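Local atomic coordinates of ribonuclease (Nicotiana glutinosa, PDB entry 1IYB), a protein that cleaves RNA as a member of the ribonuclease T2 family and binds guanosine-5'-monophosphate in a guanine site. Residues Pro63-Gln66 with Ser67-Ser70; Phe142-Leu145 with Asn146-Lys149; Cys180-Ser184 with Gly185-Ile189. All blocks are in the same frame, centred on the assembly; numbering follows the deposited sequence.

Contact 1 of 3, residues Pro63-Gln66 with Ser67-Ser70; sequences PYDQ and SQVS
Tyr64 and Val69 meet where an extended loop tightens into a short 3-10 segment, and an Asx turn at Asp65 marks the change. The phenol oxygen OH of Tyr64 lies 4.0 Å from Val69 CG2, the two side chains crossing at about a right angle. With CG anti to the backbone N (chi1 175°), the tyrosine ring is carried forward over the start of the turn, where one face lies against Gln66 N. Its side chain also reaches Trp94 of helix 91-102 and Gln111 of helix 111-124, so a long flat group suits a place where it can touch both helices.

Asp65 does most of the polar work. Its OD2 accepts from Ser67 OG at 2.7 Å and, less tightly, from Ser67 N at 3.3 Å; the second bond closes the Asx turn. Both donors approach from the same face of the carboxylate, well above its plane, and this double grip limits rotation of the group. A short acidic side chain can thus serve a hydroxyl and an amide two residues ahead. The backbone continues the theme: Asp65 O takes Gln68 N at 2.9 Å, the spacing of a 3-10 turn, while Gln68 CG runs beside the carboxylate at 3.3 Å from Asp65 OD1. With a leucine here, Ser67 N and Ser67 OG would probably be left without their common acceptor, and the serine hydroxyl would be set free to turn.

Gln66 sends its extended chain away toward Ser91, whose OG holds NE2; the same NE2 makes a weak bond to Tyr64 OH, in the plane of the ring. Its backbone repeats the 3-10 pattern, with Val69 N 3.0 Å from Gln66 O in a hydrogen bond. Val69 CG2 rests 3.3 Å from Gln66 O.

Contact 2 of 3, residues Phe142-Leu145 with Asn146-Lys149; sequences FYSL and NSIK
An N-cap starts helix 145-156: Ser144, at the end of strand 142-144, uses its OG to accept from Ser147 N at 3.1 Å. Serine fits because a short hydroxyl side chain can fold back on the first turn, and here chi1 of 69° sets OG between the backbone N and the carbonyl carbon, near the amide it satisfies. Ser147 bonds back differently, as a donor. Its OG gives to Ser144 O at 2.7 Å, tilted 17° from the carbonyl plane, and weaker bonds to that oxygen come from Ser147 N and Ile148 N, so one carbonyl gathers three donors. One residue on, the regular helical bond is made, Lys149 N to Leu145 O at 3.0 Å.

Apolar contact lies alongside. The extended lysine chain crosses Leu145 obliquely, CE of Lys149 3.7 Å from Leu145 CG, and the ammonium end NZ comes as near as CE to the CD2 methyl. Ile148 CD1 comes within 4.3 Å of Tyr143 CB, whose ring leads away, its OH hydrogen-bonded to Asp139 OD1 and His137 N.

Leu145, Ile148 and Lys149 all rest on Ile162 of strand 161-166, while Ile148 also touches Ile203 of strand 202-204, which pairs through its backbone with Tyr143.

Contact 3 of 3, residues Cys180-Ser184 with Gly185-Ile189; sequences CVDGS and GSNLI
Ile189 lays its CG2 methyl over Asp182 CB at 3.5 Å, while its CG1 lies 3.9 Å from Cys180 CB, so the branched side chain runs along the end of strand 172-182. Behind this overlap the chain turns back on itself through a type I beta turn from Asp182 to Gly185, closed by Gly185 N to Asp182 O. The returning segment is antiparallel, with Val181 and Leu188 as a non-hydrogen-bonded pair. Backbone bonds flank that pair: Ile189 N to Cys180 O, and Asp182 N to Asn187 O at 2.8 Å, the latter nearly straight along the C=O axis. Val181 CG2 meets Leu188 CD2 at 3.9 Å, and both residues also pack on Leu121 of helix 111-124, a place that suits branched aliphatic groups.

Glycine suits position Gly185, where phi is positive (71°) and a beta carbon would crowd Ser184 O. From the first position of the turn, Asp182 holds the loop together. With CG set between its backbone N and carbonyl carbon (chi1 88°), OD1 receives Asn187 N at 2.9 Å and, weakly, Ser186 N; OD2 receives a weak bond from Ser184 N. Ser186 OG gives to Ser184 OG at 3.0 Å, linking a serine within the turn to one just after it. At the other end a water bridges Cys180 N and Ile189 O, close to the disulfide from Cys180 to Cys191.

Because the Asp182 carboxylate gathers N-H groups of Ser184, Ser186 and Asn187, the loop's shape probably depends on this acid as well as on the glycine; such surroundings are likely to favour the ionised form.

How the contacts relate
Each contact joins neighbouring segments, so the three follow in series along the chain, with none nesting or crossing. Contact 1 closes a turn in the loop between strand 41-48 and helix 73-79, set against helices 91-102 and 111-124. Contact 2 comes next, on the other side of the chain's centre, about 38 Å away between centres; it passes the chain from the two-stranded sheet into helix 145-156, beside edge strand 161-166. Contact 3 then reverses the chain after strand 172-182, the neighbour of that edge strand, and touches strand 10-16. Helix 111-124 is a shared support, touched by side chains of both contact 1 and contact 3.

Contact 1 of 3, residues Pro63-Gln66 with Ser67-Ser70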
ATOM      1  N   PRO A  63      -3.670 -16.698   5.218  1.00 10.38           N
ATOM      2  CA  PRO A  63      -3.753 -16.753   3.756  1.00  9.60           C
ATOM      3  C   PRO A  63      -5.133 -17.169   3.257  1.00  9.30           C
ATOM      4  O   PRO A  63      -5.878 -17.848   3.957  1.00  9.60           O
ATOM      5  CB  PRO A  63      -2.671 -17.766   3.393  1.00 10.58           C
ATOM      6  CG  PRO A  63      -2.708 -18.704   4.542  1.00 11.17           C
ATOM      7  CD  PRO A  63      -2.809 -17.778   5.735  1.00 10.68           C
ATOM      8  N   TYR A  64      -5.469 -16.737   2.044  1.00  9.17           N
ATOM      9  CA  TYR A  64      -6.747 -17.084   1.435  1.00  9.94           C
ATOM     10  C   TYR A  64      -6.858 -18.607   1.363  1.00 10.85           C
ATOM     11  O   TYR A  64      -5.897 -19.288   0.993  1.00 11.41           O
ATOM     12  CB  TYR A  64      -6.824 -16.487   0.028  1.00  9.54           C
ATOM     13  CG  TYR A  64      -8.051 -16.879  -0.764  1.00  9.77           C
ATOM     14  CD1 TYR A  64      -9.326 -16.460  -0.377  1.00  9.24           C
ATOM     15  CD2 TYR A  64      -7.936 -17.658  -1.916  1.00 11.62           C
ATOM     16  CE1 TYR A  64     -10.455 -16.806  -1.121  1.00 10.52           C
ATOM     17  CE2 TYR A  64      -9.057 -18.007  -2.665  1.00 10.14           C
ATOM     18  CZ  TYR A  64     -10.310 -17.578  -2.264  1.00  9.74           C
ATOM     19  OH  TYR A  64     -11.418 -17.906  -3.014  1.00 11.64           O
ATOM     20  N   ASP A  65      -8.026 -19.129   1.725  1.00 11.54           N
ATOM     21  CA  ASP A  65      -8.289 -20.570   1.709  1.00 11.74           C
ATOM     22  C   ASP A  65      -9.646 -20.779   1.039  1.00 11.39           C
ATOM     23  O   ASP A  65     -10.685 -20.744   1.700  1.00 10.83           O
ATOM     24  CB  ASP A  65      -8.324 -21.106   3.144  1.00 13.64           C
ATOM     25  CG  ASP A  65      -8.526 -22.609   3.206  1.00 15.86           C
ATOM     26  OD1 ASP A  65      -8.622 -23.145   4.333  1.00 16.84           O
ATOM     27  OD2 ASP A  65      -8.586 -23.253   2.138  1.00 16.71           O
ATOM     28  N   GLN A  66      -9.636 -21.003  -0.271  1.00 11.47           N
ATOM     29  CA  GLN A  66     -10.885 -21.168  -1.003  1.00 11.99           C
ATOM     30  C   GLN A  66     -11.800 -22.270  -0.474  1.00 12.58           C
ATOM     31  O   GLN A  66     -13.013 -22.205  -0.654  1.00 11.97           O
ATOM     32  CB  GLN A  66     -10.607 -21.370  -2.498  1.00 12.43           C
ATOM     33  CG  GLN A  66     -11.872 -21.437  -3.350  1.00 13.85           C
ATOM     34  CD  GLN A  66     -11.659 -20.982  -4.785  1.00 15.15           C
ATOM     35  OE1 GLN A  66     -12.194 -21.580  -5.721  1.00 17.52           O
ATOM     36  NE2 GLN A  66     -10.895 -19.911  -4.965  1.00 11.22           N
ATOM     37  N   SER A  67     -11.239 -23.274   0.194  1.00 13.20           N
ATOM     38  CA  SER A  67     -12.073 -24.349   0.726  1.00 14.91           C
ATOM     39  C   SER A  67     -13.061 -23.827   1.775  1.00 14.77           C
ATOM     40  O   SER A  67     -14.127 -24.411   1.976  1.00 15.81           O
ATOM     41  CB  SER A  67     -11.207 -25.459   1.332  1.00 16.53           C
ATOM     42  OG  SER A  67     -10.556 -25.023   2.511  1.00 18.81           O
ATOM     43  N   GLN A  68     -12.713 -22.722   2.432  1.00 13.21           N
ATOM     44  CA  GLN A  68     -13.575 -22.134   3.455  1.00 12.60           C
ATOM     45  C   GLN A  68     -14.781 -21.399   2.875  1.00 11.93           C
ATOM     46  O   GLN A  68     -15.692 -21.030   3.612  1.00 13.08           O
ATOM     47  CB  GLN A  68     -12.774 -21.172   4.345  1.00 12.10           C
ATOM     48  CG  GLN A  68     -11.564 -21.815   5.006  1.00 13.61           C
ATOM     49  CD  GLN A  68     -10.928 -20.934   6.064  1.00 15.02           C
ATOM     50  OE1 GLN A  68      -9.788 -21.166   6.474  1.00 15.95           O
ATOM     51  NE2 GLN A  68     -11.661 -19.926   6.519  1.00 11.03           N
ATOM     52  N   VAL A  69     -14.789 -21.187   1.563  1.00 12.63           N
ATOM     53  CA  VAL A  69     -15.904 -20.496   0.917  1.00 12.91           C
ATOM     54  C   VAL A  69     -16.434 -21.268  -0.289  1.00 14.29           C
ATOM     55  O   VAL A  69     -17.066 -20.693  -1.176  1.00 14.53           O
ATOM     56  CB  VAL A  69     -15.493 -19.081   0.446  1.00 12.08           C
ATOM     57  CG1 VAL A  69     -15.089 -18.231   1.643  1.00 11.35           C
ATOM     58  CG2 VAL A  69     -14.355 -19.172  -0.550  1.00 11.28           C
ATOM     59  N   SER A  70     -16.188 -22.573  -0.314  1.00 16.19           N
ATOM     60  CA  SER A  70     -16.634 -23.409  -1.424  1.00 16.19           C
ATOM     61  C   SER A  70     -18.130 -23.280  -1.726  1.00 15.81           C
ATOM     62  O   SER A  70     -18.538 -23.340  -2.886  1.00 16.32           O
ATOM     63  CB  SER A  70     -16.283 -24.873  -1.144  1.00 17.52           C
ATOM     64  OG  SER A  70     -16.842 -25.293   0.084  1.00 19.93           O
TER

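Contact 2 of 3, residues Phe142-Leu145 with Asn146-Lys149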
ATOM      1  N   PHE A 142     -24.069  10.291 -21.816  1.00 15.55           N
ATOM      2  CA  PHE A 142     -23.473  11.051 -20.727  1.00 15.26           C
ATOM      3  C   PHE A 142     -24.525  11.473 -19.716  1.00 14.90           C
ATOM      4  O   PHE A 142     -25.645  11.840 -20.077  1.00 14.83           O
ATOM      5  CB  PHE A 142     -22.731  12.277 -21.267  1.00 18.20           C
ATOM      6  CG  PHE A 142     -21.442  11.941 -21.956  1.00 19.94           C
ATOM      7  CD1 PHE A 142     -21.442  11.262 -23.171  1.00 20.80           C
ATOM      8  CD2 PHE A 142     -20.223  12.275 -21.374  1.00 20.54           C
ATOM      9  CE1 PHE A 142     -20.246  10.918 -23.796  1.00 21.89           C
ATOM     10  CE2 PHE A 142     -19.022  11.937 -21.991  1.00 20.84           C
ATOM     11  CZ  PHE A 142     -19.032  11.257 -23.205  1.00 21.69           C
ATOM     12  N   TYR A 143     -24.159  11.404 -18.441  1.00 12.60           N
ATOM     13  CA  TYR A 143     -25.063  11.754 -17.359  1.00 12.59           C
ATOM     14  C   TYR A 143     -24.348  12.634 -16.351  1.00 12.73           C
ATOM     15  O   TYR A 143     -23.127  12.566 -16.216  1.00 13.46           O
ATOM     16  CB  TYR A 143     -25.565  10.480 -16.668  1.00 12.26           C
ATOM     17  CG  TYR A 143     -26.192   9.486 -17.617  1.00 12.55           C
ATOM     18  CD1 TYR A 143     -25.407   8.588 -18.343  1.00 12.35           C
ATOM     19  CD2 TYR A 143     -27.568   9.475 -17.828  1.00 11.80           C
ATOM     20  CE1 TYR A 143     -25.981   7.704 -19.261  1.00 13.07           C
ATOM     21  CE2 TYR A 143     -28.150   8.599 -18.740  1.00 11.94           C
ATOM     22  CZ  TYR A 143     -27.355   7.719 -19.452  1.00 13.02           C
ATOM     23  OH  TYR A 143     -27.933   6.859 -20.357  1.00 13.09           O
ATOM     24  N   SER A 144     -25.104  13.463 -15.641  1.00 12.50           N
ATOM     25  CA  SER A 144     -24.494  14.334 -14.654  1.00 12.72           C
ATOM     26  C   SER A 144     -24.108  13.501 -13.445  1.00 11.79           C
ATOM     27  O   SER A 144     -24.787  12.534 -13.097  1.00 11.33           O
ATOM     28  CB  SER A 144     -25.455  15.450 -14.227  1.00 13.74           C
ATOM     29  OG  SER A 144     -26.542  14.944 -13.477  1.00 15.44           O
ATOM     30  N   LEU A 145     -23.005  13.881 -12.812  1.00 11.50           N
ATOM     31  CA  LEU A 145     -22.526  13.181 -11.634  1.00 11.29           C
ATOM     32  C   LEU A 145     -23.603  13.192 -10.549  1.00 11.31           C
ATOM     33  O   LEU A 145     -23.867  12.177  -9.899  1.00 10.29           O
ATOM     34  CB  LEU A 145     -21.252  13.856 -11.126  1.00 13.06           C
ATOM     35  CG  LEU A 145     -20.622  13.323  -9.844  1.00 14.01           C
ATOM     36  CD1 LEU A 145     -20.235  11.863 -10.021  1.00 14.93           C
ATOM     37  CD2 LEU A 145     -19.402  14.171  -9.509  1.00 13.68           C
ATOM     38  N   ASN A 146     -24.240  14.343 -10.365  1.00 11.13           N
ATOM     39  CA  ASN A 146     -25.280  14.467  -9.356  1.00 12.50           C
ATOM     40  C   ASN A 146     -26.503  13.584  -9.611  1.00 10.54           C
ATOM     41  O   ASN A 146     -27.125  13.100  -8.664  1.00  9.62           O
ATOM     42  CB  ASN A 146     -25.712  15.930  -9.223  1.00 15.90           C
ATOM     43  CG  ASN A 146     -24.698  16.775  -8.481  1.00 20.78           C
ATOM     44  OD1 ASN A 146     -24.274  16.429  -7.377  1.00 24.79           O
ATOM     45  ND2 ASN A 146     -24.310  17.898  -9.080  1.00 22.87           N
ATOM     46  N   SER A 147     -26.853  13.364 -10.877  1.00  8.23           N
ATOM     47  CA  SER A 147     -28.007  12.524 -11.190  1.00  8.75           C
ATOM     48  C   SER A 147     -27.730  11.087 -10.753  1.00  7.36           C
ATOM     49  O   SER A 147     -28.618  10.389 -10.259  1.00  6.90           O
ATOM     50  CB  SER A 147     -28.317  12.558 -12.693  1.00  8.69           C
ATOM     51  OG  SER A 147     -27.356  11.838 -13.448  1.00 12.18           O
ATOM     52  N   ILE A 148     -26.485  10.660 -10.933  1.00  7.62           N
ATOM     53  CA  ILE A 148     -26.070   9.314 -10.567  1.00  7.80           C
ATOM     54  C   ILE A 148     -26.075   9.161  -9.046  1.00  8.27           C
ATOM     55  O   ILE A 148     -26.608   8.188  -8.508  1.00  8.47           O
ATOM     56  CB  ILE A 148     -24.654   9.015 -11.133  1.00  8.53           C
ATOM     57  CG1 ILE A 148     -24.707   8.995 -12.665  1.00 10.72           C
ATOM     58  CG2 ILE A 148     -24.130   7.683 -10.598  1.00  8.38           C
ATOM     59  CD1 ILE A 148     -23.340   8.949 -13.329  1.00 13.05           C
ATOM     60  N   LYS A 149     -25.491  10.135  -8.357  1.00  7.74           N
ATOM     61  CA  LYS A 149     -25.440  10.110  -6.899  1.00  8.15           C
ATOM     62  C   LYS A 149     -26.837  10.120  -6.284  1.00  7.89           C
ATOM     63  O   LYS A 149     -27.141   9.330  -5.390  1.00  8.35           O
ATOM     64  CB  LYS A 149     -24.678  11.328  -6.372  1.00  9.49           C
ATOM     65  CG  LYS A 149     -23.190  11.329  -6.636  1.00 12.73           C
ATOM     66  CD  LYS A 149     -22.575  12.612  -6.100  1.00 15.10           C
ATOM     67  CE  LYS A 149     -21.065  12.625  -6.248  1.00 15.98           C
ATOM     68  NZ  LYS A 149     -20.481  13.858  -5.642  1.00 19.70           N
TER

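Contact 3 of 3, residues Cys180-Ser184 with Gly185-Ile189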
ATOM      1  N   CYS A 180     -20.835   3.042   1.949  1.00  8.29           N
ATOM      2  CA  CYS A 180     -20.236   2.776   3.254  1.00  8.19           C
ATOM      3  C   CYS A 180     -21.035   1.875   4.194  1.00  7.13           C
ATOM      4  O   CYS A 180     -22.267   1.924   4.238  1.00  8.08           O
ATOM      5  CB  CYS A 180     -19.875   4.105   3.936  1.00  8.23           C
ATOM      6  SG  CYS A 180     -18.478   4.890   3.072  1.00 11.44           S
ATOM      7  N   VAL A 181     -20.307   1.031   4.926  1.00  6.59           N
ATOM      8  CA  VAL A 181     -20.880   0.090   5.887  1.00  7.85           C
ATOM      9  C   VAL A 181     -20.207   0.346   7.235  1.00  8.87           C
ATOM     10  O   VAL A 181     -19.007   0.608   7.288  1.00  8.02           O
ATOM     11  CB  VAL A 181     -20.608  -1.373   5.462  1.00  7.90           C
ATOM     12  CG1 VAL A 181     -21.284  -2.338   6.425  1.00  9.01           C
ATOM     13  CG2 VAL A 181     -21.096  -1.601   4.042  1.00  9.06           C
ATOM     14  N   ASP A 182     -20.967   0.269   8.323  1.00  9.94           N
ATOM     15  CA  ASP A 182     -20.391   0.525   9.641  1.00 10.34           C
ATOM     16  C   ASP A 182     -19.325  -0.502  10.026  1.00 11.40           C
ATOM     17  O   ASP A 182     -19.299  -1.617   9.502  1.00 10.66           O
ATOM     18  CB  ASP A 182     -21.489   0.560  10.706  1.00 14.11           C
ATOM     19  CG  ASP A 182     -21.793  -0.803  11.270  1.00 18.13           C
ATOM     20  OD1 ASP A 182     -22.246  -1.679  10.506  1.00 18.31           O
ATOM     21  OD2 ASP A 182     -21.571  -0.995  12.486  1.00 23.03           O
ATOM     22  N   GLY A 183     -18.448  -0.105  10.947  1.00 12.00           N
ATOM     23  CA  GLY A 183     -17.371  -0.971  11.400  1.00 13.30           C
ATOM     24  C   GLY A 183     -17.756  -2.358  11.883  1.00 14.81           C
ATOM     25  O   GLY A 183     -16.950  -3.284  11.803  1.00 15.80           O
ATOM     26  N   SER A 184     -18.975  -2.514  12.393  1.00 14.41           N
ATOM     27  CA  SER A 184     -19.422  -3.818  12.871  1.00 15.18           C
ATOM     28  C   SER A 184     -19.895  -4.666  11.695  1.00 14.68           C
ATOM     29  O   SER A 184     -20.156  -5.861  11.843  1.00 15.57           O
ATOM     30  CB  SER A 184     -20.559  -3.663  13.884  1.00 16.08           C
ATOM     31  OG  SER A 184     -21.747  -3.208  13.263  1.00 18.32           O
ATOM     32  N   GLY A 185     -19.999  -4.030  10.531  1.00 14.72           N
ATOM     33  CA  GLY A 185     -20.438  -4.708   9.324  1.00 14.52           C
ATOM     34  C   GLY A 185     -21.912  -5.060   9.340  1.00 15.39           C
ATOM     35  O   GLY A 185     -22.375  -5.857   8.523  1.00 16.65           O
ATOM     36  N   SER A 186     -22.657  -4.449  10.253  1.00 14.15           N
ATOM     37  CA  SER A 186     -24.079  -4.735  10.395  1.00 15.70           C
ATOM     38  C   SER A 186     -25.030  -3.912   9.535  1.00 15.71           C
ATOM     39  O   SER A 186     -26.066  -4.417   9.095  1.00 18.66           O
ATOM     40  CB  SER A 186     -24.490  -4.582  11.861  1.00 17.26           C
ATOM     41  OG  SER A 186     -23.718  -5.425  12.700  1.00 20.60           O
ATOM     42  N   ASN A 187     -24.687  -2.654   9.282  1.00 13.26           N
ATOM     43  CA  ASN A 187     -25.573  -1.791   8.509  1.00 12.80           C
ATOM     44  C   ASN A 187     -24.851  -0.719   7.707  1.00 10.79           C
ATOM     45  O   ASN A 187     -23.686  -0.404   7.961  1.00 10.64           O
ATOM     46  CB  ASN A 187     -26.562  -1.120   9.462  1.00 14.11           C
ATOM     47  CG  ASN A 187     -25.868  -0.293  10.530  1.00 16.92           C
ATOM     48  OD1 ASN A 187     -25.438   0.836  10.279  1.00 19.22           O
ATOM     49  ND2 ASN A 187     -25.736  -0.859  11.725  1.00 17.13           N
ATOM     50  N   LEU A 188     -25.555  -0.157   6.730  1.00  9.60           N
ATOM     51  CA  LEU A 188     -24.994   0.906   5.911  1.00  9.41           C
ATOM     52  C   LEU A 188     -24.915   2.168   6.756  1.00  9.76           C
ATOM     53  O   LEU A 188     -25.654   2.321   7.732  1.00  9.88           O
ATOM     54  CB  LEU A 188     -25.883   1.191   4.695  1.00 10.18           C
ATOM     55  CG  LEU A 188     -26.129   0.061   3.697  1.00 11.07           C
ATOM     56  CD1 LEU A 188     -26.876   0.606   2.486  1.00 12.18           C
ATOM     57  CD2 LEU A 188     -24.802  -0.540   3.271  1.00 11.81           C
ATOM     58  N   ILE A 189     -24.015   3.067   6.375  1.00  8.55           N
ATOM     59  CA  ILE A 189     -23.848   4.342   7.066  1.00  8.88           C
ATOM     60  C   ILE A 189     -23.416   5.383   6.047  1.00  9.13           C
ATOM     61  O   ILE A 189     -22.963   5.044   4.951  1.00  9.51           O
ATOM     62  CB  ILE A 189     -22.746   4.286   8.154  1.00  9.75           C
ATOM     63  CG1 ILE A 189     -21.388   3.998   7.505  1.00 10.69           C
ATOM     64  CG2 ILE A 189     -23.092   3.242   9.197  1.00 12.42           C
ATOM     65  CD1 ILE A 189     -20.213   4.189   8.438  1.00 12.59           C
TER
HETATM   66  O   HOH W   1     -22.925   4.997   1.998  1.00 18.74           O